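Local coordinates for protein peroxinectin A (Dictyostelium discoideum, PDB 6ERC) that catalyses the hydrogen-peroxide-dependent oxidation of phenolic donors, and of iodide and thiocyanate, as a secreted haem peroxidase of the animal peroxidase family, at residues 1-6 with 468-473; 13-18 with 284-289; 171-176 with 234-239; 262-267 with 485-490; 273-278 with 457-462. All blocks are in the same frame, centred on the assembly; numbering follows the deposited sequence.

Contact 1: residues 1-6 with 468-473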
# COMPACT_ATOMS: atom_id res chain seq x y z
N SER A 1 34.21 -9.27 1.59
CA SER A 1 32.96 -9.36 2.34
C SER A 1 32.07 -8.14 2.07
O SER A 1 32.05 -7.19 2.86
CB SER A 1 33.24 -9.48 3.84
OG SER A 1 34.00 -10.64 4.12
N GLN A 2 31.35 -8.18 0.96
CA GLN A 2 30.52 -7.04 0.57
C GLN A 2 29.38 -6.86 1.57
O GLN A 2 28.79 -7.83 2.06
CB GLN A 2 29.96 -7.25 -0.84
CG GLN A 2 29.01 -6.16 -1.31
CD GLN A 2 29.60 -4.76 -1.18
OE1 GLN A 2 29.70 -4.21 -0.09
NE2 GLN A 2 29.99 -4.18 -2.31
N GLU A 3 29.06 -5.60 1.86
CA GLU A 3 27.97 -5.27 2.76
C GLU A 3 26.65 -5.24 2.00
O GLU A 3 26.53 -4.59 0.96
CB GLU A 3 28.22 -3.92 3.44
CG GLU A 3 27.19 -3.57 4.50
CD GLU A 3 27.40 -2.18 5.08
OE1 GLU A 3 28.03 -1.35 4.40
OE2 GLU A 3 26.93 -1.93 6.21
N PHE A 4 25.66 -5.96 2.52
CA PHE A 4 24.32 -5.96 1.96
C PHE A 4 23.32 -5.47 3.00
O PHE A 4 23.58 -5.48 4.20
CB PHE A 4 23.92 -7.36 1.48
CG PHE A 4 24.69 -7.83 0.28
CD1 PHE A 4 24.31 -7.46 -0.99
CD2 PHE A 4 25.80 -8.65 0.44
CE1 PHE A 4 25.02 -7.88 -2.10
CE2 PHE A 4 26.52 -9.08 -0.66
CZ PHE A 4 26.13 -8.70 -1.93
N ARG A 5 22.17 -5.02 2.50
CA ARG A 5 21.11 -4.53 3.37
C ARG A 5 20.78 -5.56 4.45
O ARG A 5 20.96 -6.76 4.27
CB ARG A 5 19.84 -4.25 2.57
CG ARG A 5 19.89 -3.07 1.64
CD ARG A 5 18.63 -3.06 0.79
NE ARG A 5 18.53 -1.90 -0.09
CZ ARG A 5 17.97 -0.74 0.24
NH1 ARG A 5 17.45 -0.55 1.45
NH2 ARG A 5 17.94 0.25 -0.65
N SER A 6 20.29 -5.06 5.58
CA SER A 6 19.64 -5.94 6.53
C SER A 6 18.22 -6.23 6.06
O SER A 6 17.71 -5.62 5.11
CB SER A 6 19.62 -5.31 7.92
OG SER A 6 19.09 -6.22 8.87
N GLY A 468 17.25 9.44 2.10
CA GLY A 468 17.70 8.84 3.34
C GLY A 468 18.13 7.40 3.24
O GLY A 468 18.46 6.79 4.26
N ASP A 469 18.13 6.83 2.03
CA ASP A 469 18.49 5.43 1.83
C ASP A 469 19.96 5.34 1.44
O ASP A 469 20.37 5.85 0.40
CB ASP A 469 17.60 4.81 0.75
CG ASP A 469 17.76 3.31 0.66
OD1 ASP A 469 18.69 2.76 1.29
OD2 ASP A 469 16.95 2.67 -0.05
N ARG A 470 20.75 4.67 2.29
CA ARG A 470 22.17 4.52 2.03
C ARG A 470 22.44 3.51 0.92
O ARG A 470 23.47 3.59 0.25
CB ARG A 470 22.89 4.11 3.32
CG ARG A 470 24.41 4.04 3.22
CD ARG A 470 25.06 3.90 4.59
NE ARG A 470 24.74 2.63 5.24
CZ ARG A 470 25.51 1.54 5.21
NH1 ARG A 470 26.66 1.54 4.56
NH2 ARG A 470 25.11 0.44 5.84
N PHE A 471 21.52 2.57 0.71
CA PHE A 471 21.65 1.55 -0.32
C PHE A 471 20.85 1.89 -1.58
O PHE A 471 20.53 0.98 -2.36
CB PHE A 471 21.21 0.19 0.23
CG PHE A 471 22.13 -0.37 1.28
CD1 PHE A 471 22.09 0.10 2.58
CD2 PHE A 471 23.01 -1.40 0.97
CE1 PHE A 471 22.93 -0.43 3.55
CE2 PHE A 471 23.84 -1.93 1.94
CZ PHE A 471 23.80 -1.44 3.23
N TRP A 472 20.52 3.16 -1.79
CA TRP A 472 19.76 3.53 -2.98
C TRP A 472 20.55 3.20 -4.23
O TRP A 472 21.76 3.45 -4.31
CB TRP A 472 19.41 5.02 -2.95
CG TRP A 472 18.48 5.41 -4.05
CD1 TRP A 472 18.79 6.11 -5.18
CD2 TRP A 472 17.09 5.11 -4.14
NE1 TRP A 472 17.67 6.26 -5.97
CE2 TRP A 472 16.61 5.65 -5.35
CE3 TRP A 472 16.19 4.42 -3.31
CZ2 TRP A 472 15.29 5.54 -5.75
CZ3 TRP A 472 14.87 4.32 -3.71
CH2 TRP A 472 14.43 4.87 -4.91
N TYR A 473 19.87 2.62 -5.23
CA TYR A 473 20.57 2.04 -6.36
C TYR A 473 21.36 3.08 -7.15
O TYR A 473 22.39 2.76 -7.75
CB TYR A 473 19.59 1.31 -7.28
CG TYR A 473 18.74 2.21 -8.16
CD1 TYR A 473 17.54 2.73 -7.71
CD2 TYR A 473 19.14 2.50 -9.46
CE1 TYR A 473 16.76 3.54 -8.53
CE2 TYR A 473 18.37 3.31 -10.28
CZ TYR A 473 17.18 3.82 -9.81
OH TYR A 473 16.42 4.63 -10.63

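Contact 2: residues 13-18 with 284-289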
# COMPACT_ATOMS: atom_id res chain seq x y z
N ASN A 13 21.32 3.72 8.35
CA ASN A 13 21.90 4.99 8.76
C ASN A 13 22.94 4.71 9.84
O ASN A 13 22.60 4.19 10.91
CB ASN A 13 20.83 5.95 9.26
CG ASN A 13 21.35 7.37 9.41
OD1 ASN A 13 21.89 7.74 10.45
ND2 ASN A 13 21.20 8.16 8.36
N LYS A 14 24.19 5.07 9.57
CA LYS A 14 25.27 4.75 10.50
C LYS A 14 25.07 5.46 11.83
O LYS A 14 25.20 4.85 12.90
CB LYS A 14 26.62 5.13 9.88
CG LYS A 14 26.98 4.32 8.65
CD LYS A 14 28.28 4.81 8.03
CE LYS A 14 28.73 3.92 6.88
NZ LYS A 14 29.15 2.56 7.34
N GLN A 15 24.75 6.76 11.79
CA GLN A 15 24.66 7.54 13.01
C GLN A 15 23.44 7.16 13.84
O GLN A 15 23.46 7.26 15.07
CB GLN A 15 24.63 9.04 12.68
CG GLN A 15 25.89 9.56 12.00
CD GLN A 15 26.01 9.14 10.53
OE1 GLN A 15 25.05 8.67 9.92
NE2 GLN A 15 27.21 9.30 9.96
N ASN A 16 22.36 6.72 13.18
CA ASN A 16 21.12 6.33 13.85
C ASN A 16 20.74 4.94 13.35
O ASN A 16 19.85 4.80 12.50
CB ASN A 16 20.01 7.35 13.60
CG ASN A 16 20.45 8.76 13.94
OD1 ASN A 16 20.62 9.10 15.11
ND2 ASN A 16 20.63 9.59 12.92
N PRO A 17 21.39 3.90 13.87
CA PRO A 17 21.18 2.55 13.30
C PRO A 17 19.72 2.16 13.15
O PRO A 17 19.33 1.64 12.09
CB PRO A 17 21.91 1.65 14.30
CG PRO A 17 22.96 2.52 14.89
CD PRO A 17 22.36 3.89 14.98
N LYS A 18 18.90 2.40 14.16
CA LYS A 18 17.50 2.00 14.11
C LYS A 18 16.66 2.89 13.22
O LYS A 18 15.48 2.59 13.01
CB LYS A 18 16.91 1.98 15.53
CG LYS A 18 17.49 0.90 16.43
CD LYS A 18 16.83 0.93 17.81
CE LYS A 18 17.32 -0.21 18.70
NZ LYS A 18 16.72 -0.15 20.06
N TYR A 284 22.87 10.52 -1.57
CA TYR A 284 22.46 10.10 -0.24
C TYR A 284 22.77 11.18 0.78
O TYR A 284 23.87 11.74 0.80
CB TYR A 284 23.16 8.80 0.15
CG TYR A 284 23.01 8.42 1.60
CD1 TYR A 284 21.77 8.05 2.12
CD2 TYR A 284 24.10 8.41 2.46
CE1 TYR A 284 21.63 7.70 3.45
CE2 TYR A 284 23.97 8.06 3.78
CZ TYR A 284 22.74 7.70 4.28
OH TYR A 284 22.61 7.35 5.60
N ASP A 285 21.80 11.48 1.64
CA ASP A 285 21.95 12.46 2.71
C ASP A 285 21.81 11.73 4.04
O ASP A 285 20.72 11.24 4.37
CB ASP A 285 20.91 13.57 2.58
CG ASP A 285 21.21 14.77 3.44
OD1 ASP A 285 21.74 14.60 4.56
OD2 ASP A 285 20.92 15.90 3.00
N ALA A 286 22.90 11.64 4.79
CA ALA A 286 22.89 10.93 6.07
C ALA A 286 22.04 11.63 7.13
O ALA A 286 21.78 11.03 8.17
CB ALA A 286 24.31 10.76 6.59
N ASN A 287 21.63 12.87 6.89
CA ASN A 287 20.80 13.60 7.84
C ASN A 287 19.31 13.47 7.55
O ASN A 287 18.50 13.97 8.34
CB ASN A 287 21.19 15.08 7.84
CG ASN A 287 22.64 15.30 8.20
OD1 ASN A 287 23.19 14.58 9.04
ND2 ASN A 287 23.27 16.28 7.57
N VAL A 288 18.93 12.84 6.44
CA VAL A 288 17.53 12.67 6.08
C VAL A 288 17.01 11.38 6.70
O VAL A 288 17.66 10.33 6.65
CB VAL A 288 17.36 12.65 4.55
CG1 VAL A 288 15.97 12.19 4.15
CG2 VAL A 288 17.63 14.04 3.99
N ASN A 289 15.82 11.46 7.29
CA ASN A 289 15.16 10.31 7.90
C ASN A 289 14.16 9.73 6.91
O ASN A 289 13.22 10.42 6.49
CB ASN A 289 14.47 10.70 9.20
CG ASN A 289 13.88 9.51 9.94
OD1 ASN A 289 14.04 8.37 9.52
ND2 ASN A 289 13.20 9.78 11.04
O HOH W 1 20.06 8.95 6.13
O HOH W 2 20.51 5.99 6.07
O HOH W 3 24.52 6.48 7.30

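Contact 3: residues 171-176 with 234-239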
# COMPACT_ATOMS: atom_id res chain seq x y z
N GLY A 171 21.65 -22.47 -5.44
CA GLY A 171 21.79 -21.52 -6.53
C GLY A 171 21.29 -20.13 -6.22
O GLY A 171 21.11 -19.33 -7.13
N GLY A 172 21.07 -19.82 -4.94
CA GLY A 172 20.59 -18.52 -4.54
C GLY A 172 19.17 -18.21 -4.99
O GLY A 172 18.82 -17.04 -5.15
N GLU A 173 18.35 -19.24 -5.17
CA GLU A 173 17.02 -19.07 -5.73
C GLU A 173 15.96 -19.06 -4.64
O GLU A 173 16.20 -19.45 -3.49
CB GLU A 173 16.72 -20.19 -6.74
CG GLU A 173 17.68 -20.21 -7.92
CD GLU A 173 17.34 -21.28 -8.94
OE1 GLU A 173 16.14 -21.45 -9.25
OE2 GLU A 173 18.27 -21.96 -9.43
N MET A 174 14.76 -18.61 -5.02
CA MET A 174 13.61 -18.59 -4.14
C MET A 174 12.76 -19.83 -4.36
O MET A 174 12.61 -20.30 -5.49
CB MET A 174 12.75 -17.34 -4.38
CG MET A 174 13.45 -16.03 -4.08
SD MET A 174 13.87 -15.82 -2.34
CE MET A 174 12.24 -15.64 -1.61
N LYS A 175 12.19 -20.36 -3.28
CA LYS A 175 11.26 -21.48 -3.41
C LYS A 175 10.11 -21.10 -4.33
O LYS A 175 9.67 -19.94 -4.38
CB LYS A 175 10.70 -21.88 -2.04
CG LYS A 175 11.71 -22.54 -1.11
CD LYS A 175 11.05 -22.97 0.20
CE LYS A 175 12.05 -23.60 1.15
NZ LYS A 175 11.44 -23.89 2.48
N MET A 176 9.61 -22.09 -5.06
CA MET A 176 8.61 -21.84 -6.09
C MET A 176 7.74 -23.09 -6.23
O MET A 176 8.18 -24.20 -5.93
CB MET A 176 9.27 -21.49 -7.42
CG MET A 176 8.60 -20.36 -8.20
SD MET A 176 8.48 -18.80 -7.30
CE MET A 176 10.20 -18.46 -6.96
N LEU A 234 17.72 -14.19 -12.63
CA LEU A 234 19.02 -13.55 -12.41
C LEU A 234 19.96 -14.45 -11.61
O LEU A 234 21.17 -14.42 -11.83
CB LEU A 234 18.84 -12.21 -11.69
CG LEU A 234 18.17 -11.09 -12.48
CD1 LEU A 234 18.01 -9.86 -11.61
CD2 LEU A 234 18.95 -10.74 -13.73
N ALA A 235 19.42 -15.24 -10.68
CA ALA A 235 20.27 -16.14 -9.90
C ALA A 235 20.94 -17.17 -10.79
O ALA A 235 22.12 -17.49 -10.61
CB ALA A 235 19.45 -16.83 -8.81
N ARG A 236 20.21 -17.70 -11.77
CA ARG A 236 20.79 -18.67 -12.70
C ARG A 236 21.88 -18.03 -13.55
O ARG A 236 22.86 -18.69 -13.91
CB ARG A 236 19.70 -19.26 -13.58
CG ARG A 236 18.73 -20.16 -12.82
CD ARG A 236 17.33 -20.13 -13.41
NE ARG A 236 16.38 -20.86 -12.56
CZ ARG A 236 15.06 -20.75 -12.63
NH1 ARG A 236 14.49 -19.93 -13.51
NH2 ARG A 236 14.29 -21.46 -11.82
N LYS A 237 21.73 -16.75 -13.89
CA LYS A 237 22.77 -16.05 -14.63
C LYS A 237 24.02 -15.86 -13.77
O LYS A 237 25.13 -16.18 -14.19
CB LYS A 237 22.24 -14.70 -15.11
CG LYS A 237 23.29 -13.77 -15.71
CD LYS A 237 22.68 -12.42 -16.04
CE LYS A 237 23.73 -11.33 -16.17
NZ LYS A 237 23.07 -10.00 -16.32
N PHE A 238 23.84 -15.33 -12.55
CA PHE A 238 24.98 -15.13 -11.66
C PHE A 238 25.64 -16.46 -11.31
O PHE A 238 26.86 -16.51 -11.10
CB PHE A 238 24.55 -14.40 -10.39
CG PHE A 238 23.98 -13.03 -10.63
CD1 PHE A 238 24.40 -12.27 -11.71
CD2 PHE A 238 23.03 -12.51 -9.77
CE1 PHE A 238 23.87 -11.01 -11.93
CE2 PHE A 238 22.51 -11.25 -9.99
CZ PHE A 238 22.93 -10.50 -11.06
N ALA A 239 24.86 -17.53 -11.22
CA ALA A 239 25.44 -18.84 -10.96
C ALA A 239 26.35 -19.28 -12.10
O ALA A 239 27.43 -19.82 -11.87
CB ALA A 239 24.33 -19.87 -10.74

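Contact 4: residues 262-267 with 485-490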
# COMPACT_ATOMS: atom_id res chain seq x y z
N ILE A 262 12.58 -2.80 -8.18
CA ILE A 262 11.41 -2.22 -7.53
C ILE A 262 11.57 -0.71 -7.42
O ILE A 262 10.66 0.06 -7.77
CB ILE A 262 11.19 -2.86 -6.15
CG1 ILE A 262 10.86 -4.35 -6.30
CG2 ILE A 262 10.06 -2.15 -5.40
CD1 ILE A 262 10.94 -5.14 -5.00
N GLN A 263 12.73 -0.25 -6.95
CA GLN A 263 12.94 1.18 -6.77
C GLN A 263 12.82 1.94 -8.09
O GLN A 263 12.17 2.99 -8.14
CB GLN A 263 14.31 1.42 -6.13
CG GLN A 263 14.40 0.97 -4.69
CD GLN A 263 15.75 1.27 -4.07
OE1 GLN A 263 16.70 1.64 -4.76
NE2 GLN A 263 15.83 1.12 -2.75
N LYS A 264 13.42 1.41 -9.16
CA LYS A 264 13.45 2.15 -10.42
C LYS A 264 12.05 2.33 -11.00
O LYS A 264 11.71 3.41 -11.49
CB LYS A 264 14.36 1.44 -11.43
CG LYS A 264 14.70 2.30 -12.64
CD LYS A 264 15.44 1.50 -13.70
CE LYS A 264 15.85 2.37 -14.88
NZ LYS A 264 16.47 1.56 -15.97
N ILE A 265 11.24 1.27 -10.97
CA ILE A 265 9.87 1.38 -11.47
C ILE A 265 9.10 2.42 -10.67
O ILE A 265 8.27 3.16 -11.22
CB ILE A 265 9.18 -0.00 -11.42
CG1 ILE A 265 9.78 -0.92 -12.49
CG2 ILE A 265 7.67 0.14 -11.62
CD1 ILE A 265 9.37 -2.37 -12.36
N THR A 266 9.36 2.50 -9.37
CA THR A 266 8.64 3.46 -8.53
C THR A 266 8.96 4.89 -8.94
O THR A 266 8.06 5.71 -9.14
CB THR A 266 8.98 3.22 -7.06
OG1 THR A 266 8.58 1.89 -6.69
CG2 THR A 266 8.27 4.23 -6.16
N TYR A 267 10.25 5.21 -9.07
CA TYR A 267 10.67 6.60 -9.25
C TYR A 267 10.83 7.01 -10.71
O TYR A 267 10.94 8.21 -10.98
CB TYR A 267 11.99 6.85 -8.52
CG TYR A 267 11.82 6.97 -7.02
CD1 TYR A 267 11.43 5.88 -6.25
CD2 TYR A 267 12.07 8.17 -6.37
CE1 TYR A 267 11.28 5.99 -4.88
CE2 TYR A 267 11.92 8.29 -5.00
CZ TYR A 267 11.53 7.20 -4.27
OH TYR A 267 11.38 7.30 -2.90
N CYS A 485 23.25 -6.43 -13.15
CA CYS A 485 21.80 -6.57 -13.12
C CYS A 485 21.23 -6.26 -14.51
O CYS A 485 21.94 -5.87 -15.44
CB CYS A 485 21.19 -5.66 -12.06
SG CYS A 485 21.76 -5.93 -10.37
N GLU A 486 19.92 -6.44 -14.64
CA GLU A 486 19.20 -6.22 -15.89
C GLU A 486 17.96 -5.37 -15.63
O GLU A 486 16.85 -5.69 -16.07
CB GLU A 486 18.82 -7.55 -16.54
CG GLU A 486 19.98 -8.53 -16.64
CD GLU A 486 19.54 -9.86 -17.22
OE1 GLU A 486 18.35 -10.00 -17.53
OE2 GLU A 486 20.40 -10.75 -17.35
N THR A 487 18.13 -4.27 -14.92
CA THR A 487 17.01 -3.44 -14.52
C THR A 487 16.45 -2.70 -15.72
O THR A 487 17.16 -1.93 -16.38
CB THR A 487 17.44 -2.46 -13.43
OG1 THR A 487 18.04 -3.18 -12.35
CG2 THR A 487 16.25 -1.68 -12.92
N THR A 488 15.16 -2.93 -16.01
CA THR A 488 14.50 -2.30 -17.14
C THR A 488 13.15 -1.73 -16.72
O THR A 488 12.89 -1.60 -15.52
CB THR A 488 14.33 -3.32 -18.28
OG1 THR A 488 13.75 -2.68 -19.42
CG2 THR A 488 13.44 -4.48 -17.83
N THR A 489 12.30 -1.39 -17.68
CA THR A 489 10.97 -0.91 -17.37
C THR A 489 10.06 -2.06 -16.94
O THR A 489 10.31 -3.23 -17.23
CB THR A 489 10.35 -0.18 -18.57
OG1 THR A 489 10.25 -1.08 -19.68
CG2 THR A 489 11.18 1.03 -18.96
N PHE A 490 8.98 -1.70 -16.24
CA PHE A 490 8.04 -2.70 -15.75
C PHE A 490 7.50 -3.55 -16.90
O PHE A 490 7.37 -4.77 -16.76
CB PHE A 490 6.91 -2.00 -15.00
CG PHE A 490 5.99 -2.93 -14.25
CD1 PHE A 490 6.38 -4.21 -13.90
CD2 PHE A 490 4.72 -2.51 -13.90
CE1 PHE A 490 5.52 -5.05 -13.20
CE2 PHE A 490 3.86 -3.35 -13.21
CZ PHE A 490 4.26 -4.62 -12.86

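Contact 5: residues 273-278 with 457-462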
# COMPACT_ATOMS: atom_id res chain seq x y z
N THR A 273 3.92 9.21 -12.95
CA THR A 273 2.50 9.11 -13.29
C THR A 273 1.63 9.73 -12.21
O THR A 273 0.66 10.44 -12.52
CB THR A 273 2.12 7.64 -13.51
OG1 THR A 273 2.87 7.11 -14.61
CG2 THR A 273 0.63 7.49 -13.79
N THR A 274 1.95 9.48 -10.94
CA THR A 274 1.13 9.99 -9.85
C THR A 274 1.25 11.51 -9.72
O THR A 274 0.24 12.21 -9.57
CB THR A 274 1.54 9.32 -8.54
OG1 THR A 274 1.46 7.90 -8.68
CG2 THR A 274 0.63 9.76 -7.40
N LEU A 275 2.47 12.02 -9.77
CA LEU A 275 2.75 13.43 -9.53
C LEU A 275 3.05 14.21 -10.80
O LEU A 275 3.36 15.40 -10.71
CB LEU A 275 3.92 13.57 -8.56
CG LEU A 275 3.84 12.74 -7.27
CD1 LEU A 275 5.11 12.91 -6.46
CD2 LEU A 275 2.62 13.12 -6.45
N GLY A 276 2.97 13.58 -11.97
CA GLY A 276 3.29 14.23 -13.22
C GLY A 276 4.76 14.23 -13.56
O GLY A 276 5.12 14.19 -14.74
N SER A 277 5.63 14.29 -12.56
CA SER A 277 7.07 14.18 -12.74
C SER A 277 7.69 13.88 -11.39
O SER A 277 6.99 13.60 -10.41
CB SER A 277 7.65 15.46 -13.36
OG SER A 277 7.60 16.54 -12.45
N PHE A 278 9.02 13.94 -11.33
CA PHE A 278 9.73 13.83 -10.06
C PHE A 278 11.18 14.25 -10.26
O PHE A 278 11.80 13.85 -11.26
CB PHE A 278 9.66 12.41 -9.51
CG PHE A 278 9.88 12.32 -8.03
CD1 PHE A 278 8.88 12.67 -7.14
CD2 PHE A 278 11.09 11.89 -7.52
CE1 PHE A 278 9.08 12.60 -5.77
CE2 PHE A 278 11.30 11.81 -6.15
CZ PHE A 278 10.29 12.17 -5.28
N ILE A 457 1.99 15.61 0.52
CA ILE A 457 2.38 14.58 1.49
C ILE A 457 3.13 13.45 0.78
O ILE A 457 4.13 12.94 1.30
CB ILE A 457 1.15 14.06 2.24
CG1 ILE A 457 0.47 15.20 3.00
CG2 ILE A 457 1.53 12.95 3.21
CD1 ILE A 457 -0.94 14.90 3.45
N ILE A 458 2.66 13.05 -0.40
CA ILE A 458 3.32 11.97 -1.12
C ILE A 458 4.68 12.42 -1.62
O ILE A 458 5.68 11.70 -1.49
CB ILE A 458 2.42 11.48 -2.28
CG1 ILE A 458 1.14 10.86 -1.72
CG2 ILE A 458 3.16 10.46 -3.14
CD1 ILE A 458 0.06 10.63 -2.76
N TYR A 459 4.75 13.61 -2.22
CA TYR A 459 6.03 14.13 -2.68
C TYR A 459 7.04 14.17 -1.54
O TYR A 459 8.21 13.81 -1.73
CB TYR A 459 5.84 15.53 -3.28
CG TYR A 459 7.11 16.14 -3.82
CD1 TYR A 459 8.03 16.75 -2.98
CD2 TYR A 459 7.38 16.12 -5.18
CE1 TYR A 459 9.19 17.32 -3.48
CE2 TYR A 459 8.54 16.68 -5.69
CZ TYR A 459 9.44 17.28 -4.83
OH TYR A 459 10.59 17.84 -5.33
N GLU A 460 6.60 14.60 -0.36
CA GLU A 460 7.52 14.78 0.76
C GLU A 460 8.05 13.44 1.26
O GLU A 460 9.21 13.33 1.66
CB GLU A 460 6.82 15.54 1.88
CG GLU A 460 7.77 16.09 2.94
CD GLU A 460 8.13 15.07 4.01
OE1 GLU A 460 7.40 14.08 4.16
OE2 GLU A 460 9.16 15.27 4.69
N GLN A 461 7.21 12.40 1.23
CA GLN A 461 7.64 11.09 1.72
C GLN A 461 8.69 10.48 0.81
O GLN A 461 9.79 10.12 1.25
CB GLN A 461 6.44 10.16 1.85
CG GLN A 461 6.79 8.77 2.35
CD GLN A 461 7.45 8.79 3.71
OE1 GLN A 461 6.81 9.08 4.72
NE2 GLN A 461 8.74 8.50 3.74
N PHE A 462 8.37 10.34 -0.48
CA PHE A 462 9.26 9.62 -1.38
C PHE A 462 10.57 10.35 -1.63
O PHE A 462 11.55 9.73 -2.03
CB PHE A 462 8.55 9.34 -2.70
CG PHE A 462 7.54 8.22 -2.62
CD1 PHE A 462 7.95 6.93 -2.36
CD2 PHE A 462 6.19 8.47 -2.78
CE1 PHE A 462 7.04 5.90 -2.27
CE2 PHE A 462 5.27 7.45 -2.70
CZ PHE A 462 5.69 6.16 -2.44

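Contact 1: residues 1-6 with 468-473
Arg5 and Phe471 bring the two backbones nearest, their CA atoms 7.1 Å apart, where the irregular N-terminal segment 1-6 passes the type I beta turn Asp469-Trp472 that follows helix 452-467 of this animal-type haem peroxidase. An Asx turn, Asp469 OD1 accepting from Phe471 N, shapes the same loop. With CG anti to the carbonyl carbon (chi1 -70°) and the chain extended to NE, Arg5 slides past Phe471 in the opposite direction. Its CG sits over one ring face, 3.8 Å from the Phe471 centroid, a CH-pi contact. Arg5 NH2 then gives a nearly straight salt-bridge hydrogen bond (174°) to the syn side of Asp469 OD2 at 2.7 Å, and a weak one to Phe471 O. An alanine in place of Arg5 would probably leave this Asp469 carboxylate without its charged mate and bare the ring face. At the outer end Arg470 grips Glu3 end-on: NH1 lies 3.2 Å from Glu3 OE1 and NH2 3.0 Å from Glu3 OE2, both oxygens met from above the carboxylate plane.

Contact 2: residues 13-18 with 284-289
Asn13 meets Ala286 through one amide nitrogen around which two protein oxygens and two waters gather, and this amide makes the one direct hydrogen bond between the segments. That bond runs from Asn13 ND2 to Ala286 O, 2.9 Å long and close to straight at 165°. Ala286 O lies in the amide plane of Asn13, while the donor is tilted 30° from the carbonyl plane. Asn13 CG, anti to the backbone N (chi1 -168°), is carried toward the other loop. The same side chain is tied at its other end, because Asn13 OD1 accepts from Asn16 N at 3.0 Å through an in-plane lone pair, an Asx motif that fixes the rotation of the amide. Opposite it, 284-289 carries a type I beta turn, Asp285-Val288, with an Asx turn from Asp285 OD1 to Asn287 N. Tyr284 crosses Asn13 at about a right angle, its OH 3.2 Å from Asn13 ND2. One water joins Asn13 ND2 to Tyr284 OH, and another links Tyr284 OH, at 2.7 Å, with Lys14 N.

Contact 3: residues 171-176 with 234-239
A glycine-containing loop ahead of the two-stranded hairpin 177-179/182-184 rests here on the C-terminal part of helix 218-241. Ala235 CB is the point of contact: Gly171 O approaches it to 3.4 Å and Gly172 O to 3.7 Å. Both glycines have positive phi, 62° for Gly171 and 67° for Gly172, a backbone region readily taken up by glycine. Glu173 CG, anti to the carbonyl carbon (chi1 -61°), is placed against Ala235 CB at 3.9 Å. The Glu173 and Arg236 side chains cross at about a right angle, and the carboxylate and guanidinium planes are also perpendicular. Glu173 OE1 forms a salt bridge with Arg236 NH2 at 3.2 Å, but the hydrogen bond in it is weak and bent. An alanine at Glu173 would probably leave Arg236 without this carboxylate and uncover part of the methyl group of Ala235. Around this pairing, Asp247 accepts from Gly172 N and Asn232 from Met174 N, while Ala235 and Phe238 also touch Ser254 of helix 247-275.

Contact 4: residues 262-267 with 485-490
Ile265 and Phe490 make the inner half of this apolar contact. Ile265 CD1 is the touching atom, 3.6 Å from Phe490 CB and 3.7 Å from Phe490 CA; it approaches the ring obliquely, reaching Phe490 CD1 at 3.8 Å. Phe490 CG is anti to the backbone N (chi1 -170°), and the end of the side chain leads away from 262-267, leaving CB and the backbone as its main bearing on Ile265. The outer half is methyl against methylene: Thr487 CG2 lies 3.4 Å from Lys264 CD and 3.9 Å from Lys264 CB. The Lys264 chain is extended throughout and crosses the threonine at a slant, its NZ coming 3.6 Å from Thr487 O.

One shell out, polar bonds hold the loop to the same helix. Gln261 NE2 donates to Thr488 O, and Glu269 OE1 accepts from Phe490 N. Phe490 also meets Trp75 of helix 70-80, which touches Ile265 as well. Further out, Cys485 is joined to Cys257 by a disulfide, a covalent tether between the loop and helix 247-275. Thr489 occupies the N-cap position of helix 490-497, so the contact docks a helix start and its disulfide-anchored lead-in loop on a long helix of the largely helical animal haem peroxidase fold.

Contact 5: residues 273-278 with 457-462
Ile458 begins the contact on helix 452-467, its CG2 4.3 Å from Leu275 CD2 near the end of helix 247-275. One residue on, Tyr459 is the centre of the packing, and it is here that the backbones come nearest, with 7.6 Å between the CA atoms of Leu275 and Tyr459. The other leucine methyl, Leu275 CD1, lies 4.1 Å from both Tyr459 CA and Tyr459 CD2; the two side chains cross at about a right angle. CD2 of the Tyr459 ring also meets Phe278 CE1 at 4.0 Å. These rings form an oblique aromatic pair, centroids 5.3 Å apart and planes at 48°. Three residues further, Phe462 offers its own backbone and CB to the tip of Phe278: Phe278 CZ is 4.1 Å from Phe462 C and 4.2 Å from Phe462 CB.

The turn that brings Phe278 back against helix 452-467 runs through Gly276, whose positive phi (84°) marks the departure from helical geometry. Tyr267 also packs on Phe278 and bonds to Phe462 O. The buried contact thus joins the C-terminal end of helix 247-275 and the loop after it to helix 452-467 in the core of the peroxidase fold near the haem, with the Ile458 side chain about 8 Å from the cofactor.

From the N terminus, contact 1 closes the longest loop, bringing residues 1-6 to the turn after helix 452-467. Contact 2 lies within that span and touches contact 1 through Tyr284, which packs on Gly468, Asp469 and Arg470. Contact 3 is enclosed by both and ends before contact 4 begins; Lys237 and Glu486 salt-bridge the two. Contact 4 crosses contacts 1 and 2 along the chain, and Gln263 packs directly on Arg5 and Trp472 of contact 1. Contact 5 falls inside the span of contact 4, crosses contact 2, and shares helix 247-275, where Tyr267 reaches Phe462 and Phe278. Together they tie the N-terminal segment and the loop before helix 490-497 to the region of helices 218-241, 247-275 and 452-467.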